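Local coordinates for uncharacterized protein CPE2226 (Clostridium perfringens, PDB 3O6U), which is of unknown function but belongs to the FMN-binding domain family and so may bind the flavin cofactor FMN, at residues V9-A14 with K99-K104; G30-A35 with K75-K80; Y37-G42 with E68-L73. One frame throughout, in Å; residues are numbered along the deposited sequence.

Contact 1: V9-A14 with K99-K104; sequences VETAKA and KKLAEK
Val-9 overlaps Leu-101 branch on branch: its CG1 methyl lies 3.6 Å from CD2 of Leu-101 and equally close to that residue's CB, so the methyl sits against both the root and one tip of the leucine. This is a helix laid on one face of a mixed β-sheet, in an α+β fold, with strand 5-11 meeting helix 92-111. The evidence for the orientation is the axis pair: strand 9-11 and helix 99-104 approach to 8.6 Å, and their N-to-C directions differ by 142°, nearer antiparallel than perpendicular. Both Val-9 and Leu-101 send CB toward the opposing segment, and the two side chains cross obliquely. Val-9 holds CG1 between its own N and carbonyl carbon (chi1 76°), and from there the methyl also comes up to the carbonyl O of Leu-101. The second branch, CG2, points at another helical turn and meets Lys-104 at CG, 4.1 Å away. The bend of the lysine at chi2 (63°) turns CD out of the line of the first bonds, and the amine is carried off from the strand, leaving the aliphatic root as the touching part. Leu-101 also reaches Thr-11, its CD2 approaching that residue's backbone N at 4.3 Å. Thr-117 and Val-119 of strand 117-119 touch Val-9 from one neighbouring strand and Leu-23 of strand 19-27 from the other. The hydroxyl of Thr-11 has its partner within the sheet, the backbone N of Ala-21, while the CG2 methyl of Thr-11 lies 4.4 Å from CD2 of Leu-101.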
loop_
_atom_site.group_PDB
_atom_site.type_symbol
_atom_site.label_atom_id
_atom_site.label_comp_id
_atom_site.label_asym_id
_atom_site.label_seq_id
_atom_site.Cartn_x
_atom_site.Cartn_y
_atom_site.Cartn_z
ATOM N N VAL A 9 -0.142 -3.508 -7.704
ATOM C CA VAL A 9 -1.579 -3.570 -7.615
ATOM C C VAL A 9 -2.060 -2.158 -7.266
ATOM O O VAL A 9 -1.347 -1.388 -6.627
ATOM C CB VAL A 9 -2.022 -4.611 -6.577
ATOM C CG1 VAL A 9 -1.838 -4.093 -5.182
ATOM C CG2 VAL A 9 -3.415 -4.990 -6.828
ATOM N N GLU A 10 -3.270 -1.830 -7.702
ATOM C CA GLU A 10 -3.851 -0.517 -7.496
ATOM C C GLU A 10 -5.356 -0.596 -7.307
ATOM O O GLU A 10 -5.994 -1.463 -7.892
ATOM C CB GLU A 10 -3.560 0.335 -8.721
ATOM C CG GLU A 10 -4.284 1.648 -8.734
ATOM C CD GLU A 10 -3.814 2.528 -9.866
ATOM O OE1 GLU A 10 -2.580 2.637 -10.035
ATOM O OE2 GLU A 10 -4.668 3.108 -10.576
ATOM N N THR A 11 -5.920 0.296 -6.488
ATOM C CA THR A 11 -7.369 0.338 -6.279
ATOM C C THR A 11 -8.059 0.702 -7.595
ATOM O O THR A 11 -7.608 1.591 -8.305
ATOM C CB THR A 11 -7.769 1.364 -5.194
ATOM O OG1 THR A 11 -7.170 2.634 -5.474
ATOM C CG2 THR A 11 -7.319 0.891 -3.824
ATOM N N ALA A 12 -9.160 0.025 -7.902
ATOM C CA ALA A 12 -9.875 0.229 -9.164
ATOM C C ALA A 12 -10.397 1.635 -9.378
ATOM O O ALA A 12 -10.474 2.118 -10.512
ATOM C CB ALA A 12 -11.011 -0.767 -9.276
ATOM N N LYS A 13 -10.760 2.281 -8.275
ATOM C CA LYS A 13 -11.278 3.639 -8.314
ATOM C C LYS A 13 -10.916 4.441 -7.076
ATOM O O LYS A 13 -10.673 3.884 -5.996
ATOM C CB LYS A 13 -12.803 3.606 -8.463
ATOM C CG LYS A 13 -13.498 2.658 -7.512
ATOM C CD LYS A 13 -14.878 2.229 -8.052
ATOM C CE LYS A 13 -14.837 0.930 -8.885
ATOM N NZ LYS A 13 -14.288 1.143 -10.253
ATOM N N ALA A 14 -10.868 5.754 -7.251
ATOM C CA ALA A 14 -10.595 6.670 -6.166
ATOM C C ALA A 14 -11.651 6.483 -5.074
ATOM O O ALA A 14 -12.804 6.173 -5.370
ATOM C CB ALA A 14 -10.675 8.100 -6.682
ATOM N N LYS A 99 -3.599 -3.836 3.612
ATOM C CA LYS A 99 -3.665 -5.284 3.757
ATOM C C LYS A 99 -4.350 -5.954 2.575
ATOM O O LYS A 99 -3.853 -6.967 2.090
ATOM C CB LYS A 99 -4.327 -5.678 5.098
ATOM C CG LYS A 99 -3.440 -5.308 6.311
ATOM C CD LYS A 99 -4.083 -5.586 7.673
ATOM C CE LYS A 99 -4.282 -7.076 7.905
ATOM N NZ LYS A 99 -4.442 -7.416 9.345
ATOM N N LYS A 100 -5.448 -5.384 2.072
ATOM C CA LYS A 100 -6.132 -5.993 0.916
ATOM C C LYS A 100 -5.243 -6.014 -0.346
ATOM O O LYS A 100 -5.168 -7.030 -1.043
ATOM C CB LYS A 100 -7.467 -5.290 0.632
ATOM C CG LYS A 100 -8.548 -5.540 1.709
ATOM C CD LYS A 100 -9.870 -4.849 1.361
ATOM C CE LYS A 100 -10.949 -5.038 2.442
ATOM N NZ LYS A 100 -11.052 -3.879 3.385
ATOM N N LEU A 101 -4.563 -4.899 -0.619
ATOM C CA LEU A 101 -3.631 -4.792 -1.749
ATOM C C LEU A 101 -2.467 -5.797 -1.569
ATOM O O LEU A 101 -2.057 -6.453 -2.533
ATOM C CB LEU A 101 -3.113 -3.349 -1.867
ATOM C CG LEU A 101 -4.158 -2.298 -2.280
ATOM C CD1 LEU A 101 -3.557 -0.903 -2.304
ATOM C CD2 LEU A 101 -4.704 -2.654 -3.632
ATOM N N ALA A 102 -1.927 -5.922 -0.359
ATOM C CA ALA A 102 -0.889 -6.934 -0.119
ATOM C C ALA A 102 -1.409 -8.367 -0.402
ATOM O O ALA A 102 -0.699 -9.160 -1.030
ATOM C CB ALA A 102 -0.378 -6.843 1.314
ATOM N N GLU A 103 -2.623 -8.710 0.042
ATOM C CA GLU A 103 -3.149 -10.047 -0.236
ATOM C C GLU A 103 -3.183 -10.267 -1.749
ATOM O O GLU A 103 -2.703 -11.289 -2.237
ATOM C CB GLU A 103 -4.564 -10.229 0.358
ATOM C CG GLU A 103 -4.607 -10.003 1.873
ATOM C CD GLU A 103 -6.016 -9.965 2.469
ATOM O OE1 GLU A 103 -6.964 -10.495 1.840
ATOM O OE2 GLU A 103 -6.164 -9.415 3.588
ATOM N N LYS A 104 -3.702 -9.299 -2.500
ATOM C CA LYS A 104 -3.780 -9.478 -3.935
ATOM C C LYS A 104 -2.435 -9.449 -4.647
ATOM O O LYS A 104 -2.224 -10.240 -5.564
ATOM C CB LYS A 104 -4.728 -8.454 -4.561
ATOM C CG LYS A 104 -4.966 -8.733 -6.041
ATOM C CD LYS A 104 -5.654 -10.085 -6.230
ATOM C CE LYS A 104 -6.033 -10.330 -7.691
ATOM N NZ LYS A 104 -6.795 -11.610 -7.884
#

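Contact 2: G30-A35 with K75-K80; sequences GKITEA and KALIEK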
loop_
_atom_site.group_PDB
_atom_site.type_symbol
_atom_site.label_atom_id
_atom_site.label_comp_id
_atom_site.label_asym_id
_atom_site.label_seq_id
_atom_site.Cartn_x
_atom_site.Cartn_y
_atom_site.Cartn_z
ATOM N N GLY A 30 12.586 -15.489 -4.088
ATOM C CA GLY A 30 11.348 -15.790 -3.386
ATOM C C GLY A 30 11.057 -14.909 -2.190
ATOM O O GLY A 30 10.245 -15.261 -1.332
ATOM N N LYS A 31 11.686 -13.748 -2.118
ATOM C CA LYS A 31 11.448 -12.909 -0.960
ATOM C C LYS A 31 11.029 -11.482 -1.284
ATOM O O LYS A 31 11.579 -10.875 -2.211
ATOM C CB LYS A 31 12.715 -12.904 -0.078
ATOM C CG LYS A 31 13.035 -14.273 0.524
ATOM C CD LYS A 31 14.209 -14.220 1.504
ATOM C CE LYS A 31 14.868 -15.596 1.674
ATOM N NZ LYS A 31 16.239 -15.539 2.298
ATOM N N ILE A 32 10.023 -10.960 -0.562
ATOM C CA ILE A 32 9.627 -9.548 -0.760
ATOM C C ILE A 32 10.849 -8.773 -0.281
ATOM O O ILE A 32 11.247 -8.836 0.885
ATOM C CB ILE A 32 8.430 -9.066 0.067
ATOM C CG1 ILE A 32 7.170 -9.869 -0.251
ATOM C CG2 ILE A 32 8.170 -7.613 -0.308
ATOM C CD1 ILE A 32 6.037 -9.604 0.738
ATOM N N THR A 33 11.375 -7.982 -1.197
ATOM C CA THR A 33 12.643 -7.304 -1.023
ATOM C C THR A 33 12.514 -5.790 -1.041
ATOM O O THR A 33 13.298 -5.083 -0.426
ATOM C CB THR A 33 13.549 -7.863 -2.164
ATOM O OG1 THR A 33 14.785 -8.365 -1.635
ATOM C CG2 THR A 33 13.767 -6.822 -3.223
ATOM N N GLU A 34 11.523 -5.310 -1.780
ATOM C CA GLU A 34 11.199 -3.889 -1.841
ATOM C C GLU A 34 9.670 -3.797 -1.767
ATOM O O GLU A 34 8.958 -4.646 -2.303
ATOM C CB GLU A 34 11.643 -3.247 -3.156
ATOM C CG GLU A 34 13.056 -3.549 -3.612
ATOM C CD GLU A 34 14.101 -2.628 -3.009
ATOM O OE1 GLU A 34 13.775 -1.450 -2.721
ATOM O OE2 GLU A 34 15.259 -3.085 -2.843
ATOM N N ALA A 35 9.169 -2.772 -1.095
ATOM C CA ALA A 35 7.734 -2.561 -0.992
ATOM C C ALA A 35 7.454 -1.051 -1.052
ATOM O O ALA A 35 7.977 -0.290 -0.236
ATOM C CB ALA A 35 7.206 -3.152 0.298
ATOM N N LYS A 75 7.531 -1.407 5.490
ATOM C CA LYS A 75 8.522 -2.184 6.235
ATOM C C LYS A 75 7.936 -3.416 6.898
ATOM O O LYS A 75 8.526 -4.495 6.836
ATOM C CB LYS A 75 9.202 -1.316 7.288
ATOM C CG LYS A 75 9.963 -0.145 6.732
ATOM C CD LYS A 75 10.474 0.714 7.874
ATOM C CE LYS A 75 10.677 2.167 7.446
ATOM N NZ LYS A 75 9.539 3.059 7.867
ATOM N N ALA A 76 6.776 -3.246 7.528
ATOM C CA ALA A 76 6.089 -4.346 8.202
ATOM C C ALA A 76 5.808 -5.468 7.221
ATOM O O ALA A 76 5.814 -6.636 7.594
ATOM C CB ALA A 76 4.785 -3.870 8.831
ATOM N N LEU A 77 5.550 -5.113 5.971
ATOM C CA LEU A 77 5.293 -6.105 4.931
ATOM C C LEU A 77 6.575 -6.885 4.677
ATOM O O LEU A 77 6.567 -8.111 4.611
ATOM C CB LEU A 77 4.846 -5.412 3.640
ATOM C CG LEU A 77 4.540 -6.332 2.449
ATOM C CD1 LEU A 77 3.476 -7.368 2.823
ATOM C CD2 LEU A 77 4.086 -5.501 1.272
ATOM N N ILE A 78 7.681 -6.166 4.541
ATOM C CA ILE A 78 8.962 -6.807 4.299
ATOM C C ILE A 78 9.397 -7.664 5.490
ATOM O O ILE A 78 9.945 -8.745 5.302
ATOM C CB ILE A 78 10.021 -5.748 3.942
ATOM C CG1 ILE A 78 9.587 -5.077 2.629
ATOM C CG2 ILE A 78 11.419 -6.384 3.828
ATOM C CD1 ILE A 78 10.415 -3.892 2.217
ATOM N N GLU A 79 9.107 -7.201 6.704
ATOM C CA GLU A 79 9.435 -7.931 7.927
ATOM C C GLU A 79 8.562 -9.186 8.084
ATOM O O GLU A 79 9.034 -10.224 8.526
ATOM C CB GLU A 79 9.238 -7.028 9.156
ATOM C CG GLU A 79 9.529 -7.705 10.506
ATOM C CD GLU A 79 11.012 -7.976 10.737
ATOM O OE1 GLU A 79 11.738 -7.057 11.184
ATOM O OE2 GLU A 79 11.454 -9.113 10.465
ATOM N N LYS A 80 7.291 -9.100 7.713
ATOM C CA LYS A 80 6.386 -10.238 7.863
ATOM C C LYS A 80 6.362 -11.188 6.688
ATOM O O LYS A 80 5.987 -12.351 6.826
ATOM C CB LYS A 80 4.951 -9.748 8.087
ATOM C CG LYS A 80 4.692 -9.134 9.447
ATOM C CD LYS A 80 3.819 -10.041 10.295
ATOM C CE LYS A 80 3.778 -9.562 11.736
ATOM N NZ LYS A 80 2.860 -10.379 12.571
#
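Ile-78 leaves the helix beside Ile-32 and Ala-35, its CB set at a slant to the strand. Its CG2 methyl comes to the carbonyl O of Ile-32, 3.8 Å away. CG1 meets two strand side chains, with CB of Ala-35 at 3.8 Å and CG2 of Ile-32 at 4.1 Å, and the terminal CD1 ends over the backbone, 3.7 Å from the N of Ala-35. The motif is a helix packed antiparallel on the edge strand of a β-sheet: strand 32-35 and helix 75-80 run 177° apart in direction, with axes 7.9 Å apart. With CG1 anti to the carbonyl carbon (chi1 -63°) and CD1 extended beyond it (chi2 173°), the isoleucine reaches past Ile-32 to Ala-35. Leu-77, one residue earlier in the helix, meets Ile-32 as well. Its CG and CD1 both receive the CD1 methyl of Ile-32, and the two side chains cross at about a right angle. Ile-32 also touches Leu-106, and Leu-77 touches Phe-98, so helix 92-111 adjoins the same apolar cluster. Between Ile-32 and Ala-35 the strand carries a classic β bulge, in which Thr-33 and Glu-34 both face Lys-26 of strand 19-27. Both of these residues point CB away from the helix, while Ile-32 and Ala-35 point theirs toward it. Gln-81, just beyond the helical segment, ties the two elements by polar bonds, its OE1 accepting from the N of Ile-32 and its NE2 donating to the O of Ile-78. CD2 of Leu-77 also meets CB of Ala-35, at 4.0 Å.

Contact 3: Y37-G42 with E68-L73; sequences YNEFNG and EYEPQL
The Tyr-37 ring has Glu-70 at its edge, near the ring plane: CG of Glu-70 lies 3.8 Å from CD2 of Tyr-37, and the carboxylate is turned 79° from the ring. CD1 of Leu-73 approaches the same ring obliquely at CE2, and Phe-98 pairs with it edge-to-face. At the Tyr-69 ring, the Glu-39 carboxyl carbon CD lies in plane at the edge, with the carboxylate inclined 53° to the ring. Tyr-69 OH donates to OE1 of Glu-39 (2.6 Å) on the syn side, somewhat out of the carboxylate plane, while Tyr-37 OH donates to OE2 (2.9 Å) at its anti lone pair. Strand 32-41 of the mixed sheet is joined here to the N-terminal half of helix 66-80, which in this α+β fold covers the edge strand. The backbone N of Glu-39 donates to OE2 of Glu-70 (2.9 Å, 160° at the hydrogen), reaching that oxygen from above the carboxylate plane. Two buried carboxylates thus lie close, OE1 of Glu-39 being 3.9 Å from OE2 of Glu-70. Salt bridges to Lys-48 and Arg-49, respectively, probably offset their repulsion. Water 1 lies within hydrogen-bonding distance of Glu-39 O and, at 2.6 Å, of Glu-70 OE1.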
loop_
_atom_site.group_PDB
_atom_site.type_symbol
_atom_site.label_atom_id
_atom_site.label_comp_id
_atom_site.label_asym_id
_atom_site.label_seq_id
_atom_site.Cartn_x
_atom_site.Cartn_y
_atom_site.Cartn_z
ATOM N N TYR A 37 4.323 1.730 -1.153
ATOM C CA TYR A 37 2.892 1.977 -1.036
ATOM C C TYR A 37 2.549 3.460 -0.977
ATOM O O TYR A 37 3.068 4.190 -0.142
ATOM C CB TYR A 37 2.332 1.260 0.209
ATOM C CG TYR A 37 0.898 1.601 0.546
ATOM C CD1 TYR A 37 -0.160 0.997 -0.128
ATOM C CD2 TYR A 37 0.599 2.530 1.541
ATOM C CE1 TYR A 37 -1.487 1.311 0.181
ATOM C CE2 TYR A 37 -0.720 2.853 1.853
ATOM C CZ TYR A 37 -1.758 2.237 1.173
ATOM O OH TYR A 37 -3.063 2.542 1.480
ATOM N N ASN A 38 1.659 3.888 -1.861
ATOM C CA ASN A 38 1.232 5.269 -1.901
ATOM C C ASN A 38 -0.247 5.506 -2.116
ATOM O O ASN A 38 -0.855 4.910 -3.012
ATOM C CB ASN A 38 1.931 6.025 -3.040
ATOM C CG ASN A 38 3.393 6.247 -2.794
ATOM O OD1 ASN A 38 3.777 7.087 -1.982
ATOM N ND2 ASN A 38 4.224 5.490 -3.488
ATOM N N GLU A 39 -0.818 6.352 -1.258
ATOM C CA GLU A 39 -2.170 6.854 -1.481
ATOM C C GLU A 39 -1.874 8.125 -2.326
ATOM O O GLU A 39 -0.860 8.795 -2.142
ATOM C CB GLU A 39 -2.875 7.151 -0.175
ATOM C CG GLU A 39 -3.120 5.836 0.591
ATOM C CD GLU A 39 -3.458 6.036 2.059
ATOM O OE1 GLU A 39 -3.525 7.200 2.509
ATOM O OE2 GLU A 39 -3.660 5.022 2.768
ATOM N N PHE A 40 -2.745 8.436 -3.265
ATOM C CA PHE A 40 -2.446 9.527 -4.187
ATOM C C PHE A 40 -3.673 9.963 -4.956
ATOM O O PHE A 40 -4.642 9.225 -5.091
ATOM C CB PHE A 40 -1.336 9.065 -5.159
ATOM C CG PHE A 40 -1.772 7.991 -6.131
ATOM C CD1 PHE A 40 -2.214 8.328 -7.414
ATOM C CD2 PHE A 40 -1.745 6.645 -5.769
ATOM C CE1 PHE A 40 -2.623 7.339 -8.325
ATOM C CE2 PHE A 40 -2.152 5.657 -6.670
ATOM C CZ PHE A 40 -2.594 6.008 -7.949
ATOM N N ASN A 41 -3.616 11.171 -5.480
ATOM C CA ASN A 41 -4.762 11.710 -6.177
ATOM C C ASN A 41 -4.890 11.087 -7.558
ATOM O O ASN A 41 -3.980 11.186 -8.384
ATOM C CB ASN A 41 -4.633 13.240 -6.221
ATOM C CG ASN A 41 -5.781 13.909 -6.928
ATOM O OD1 ASN A 41 -5.803 13.997 -8.156
ATOM N ND2 ASN A 41 -6.755 14.380 -6.158
ATOM N N GLY A 42 -6.021 10.420 -7.778
ATOM C CA GLY A 42 -6.284 9.768 -9.046
ATOM C C GLY A 42 -5.981 10.582 -10.292
ATOM O O GLY A 42 -5.340 10.091 -11.213
ATOM N N GLU A 68 4.170 9.164 7.832
ATOM C CA GLU A 68 4.596 8.165 8.797
ATOM C C GLU A 68 4.031 6.752 8.505
ATOM O O GLU A 68 4.804 5.792 8.430
ATOM C CB GLU A 68 4.157 8.554 10.215
ATOM C CG GLU A 68 4.243 10.046 10.464
ATOM C CD GLU A 68 4.178 10.424 11.933
ATOM O OE1 GLU A 68 3.077 10.362 12.526
ATOM O OE2 GLU A 68 5.241 10.780 12.495
ATOM N N TYR A 69 2.712 6.607 8.321
ATOM C CA TYR A 69 2.191 5.253 8.169
ATOM C C TYR A 69 2.553 4.500 6.914
ATOM O O TYR A 69 2.731 3.279 6.987
ATOM C CB TYR A 69 0.652 5.152 8.448
ATOM C CG TYR A 69 -0.310 5.848 7.504
ATOM C CD1 TYR A 69 -0.448 5.454 6.173
ATOM C CD2 TYR A 69 -1.128 6.878 7.964
ATOM C CE1 TYR A 69 -1.372 6.087 5.334
ATOM C CE2 TYR A 69 -2.030 7.498 7.142
ATOM C CZ TYR A 69 -2.151 7.106 5.839
ATOM O OH TYR A 69 -3.033 7.790 5.041
ATOM N N GLU A 70 2.746 5.197 5.790
ATOM C CA GLU A 70 3.038 4.474 4.554
ATOM C C GLU A 70 4.378 3.804 4.586
ATOM O O GLU A 70 4.503 2.659 4.172
ATOM C CB GLU A 70 2.887 5.375 3.311
ATOM C CG GLU A 70 1.452 5.848 3.092
ATOM C CD GLU A 70 1.309 6.700 1.858
ATOM O OE1 GLU A 70 2.352 7.203 1.373
ATOM O OE2 GLU A 70 0.168 6.875 1.381
ATOM N N PRO A 71 5.412 4.504 5.082
ATOM C CA PRO A 71 6.700 3.809 5.109
ATOM C C PRO A 71 6.663 2.700 6.165
ATOM O O PRO A 71 7.353 1.695 6.024
ATOM C CB PRO A 71 7.700 4.913 5.434
ATOM C CG PRO A 71 6.972 6.203 5.108
ATOM C CD PRO A 71 5.545 5.921 5.445
ATOM N N GLN A 72 5.866 2.861 7.220
ATOM C CA GLN A 72 5.763 1.794 8.217
ATOM C C GLN A 72 5.132 0.538 7.627
ATOM O O GLN A 72 5.654 -0.569 7.818
ATOM C CB GLN A 72 4.970 2.252 9.444
ATOM C CG GLN A 72 5.804 3.193 10.301
ATOM C CD GLN A 72 5.080 3.725 11.515
ATOM O OE1 GLN A 72 4.242 3.043 12.108
ATOM N NE2 GLN A 72 5.424 4.950 11.915
ATOM N N LEU A 73 4.034 0.714 6.889
ATOM C CA LEU A 73 3.334 -0.408 6.280
ATOM C C LEU A 73 4.262 -1.156 5.331
ATOM O O LEU A 73 4.274 -2.399 5.290
ATOM C CB LEU A 73 2.085 0.105 5.554
ATOM C CG LEU A 73 1.056 0.714 6.515
ATOM C CD1 LEU A 73 0.046 1.531 5.761
ATOM C CD2 LEU A 73 0.372 -0.391 7.292
HETATM O O HOH W 1 1.307 8.673 -0.516
#

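In the fold
The three contacts place two helices that follow each other in the chain, 66-80 and 92-111, against one mixed four-stranded sheet. Contacts 2 and 3 both join strand 32-41 to helix 66-80, with centres about 15 Å apart; contact 1 joins strand 5-11 to helix 92-111, about 12 Å from contact 3 and 17 Å from contact 2. Along the chain they nest: contact 3 within the loop closed by contact 2, and that within contact 1. Contact 1 touches both others, CD1 of Leu-101 meeting CE1 of Tyr-37 (3.9 Å) and CB of Ala-102 meeting CD1 of Leu-77 (4.2 Å); contacts 2 and 3 only adjoin in sequence. The two helices thus meet at contact 1.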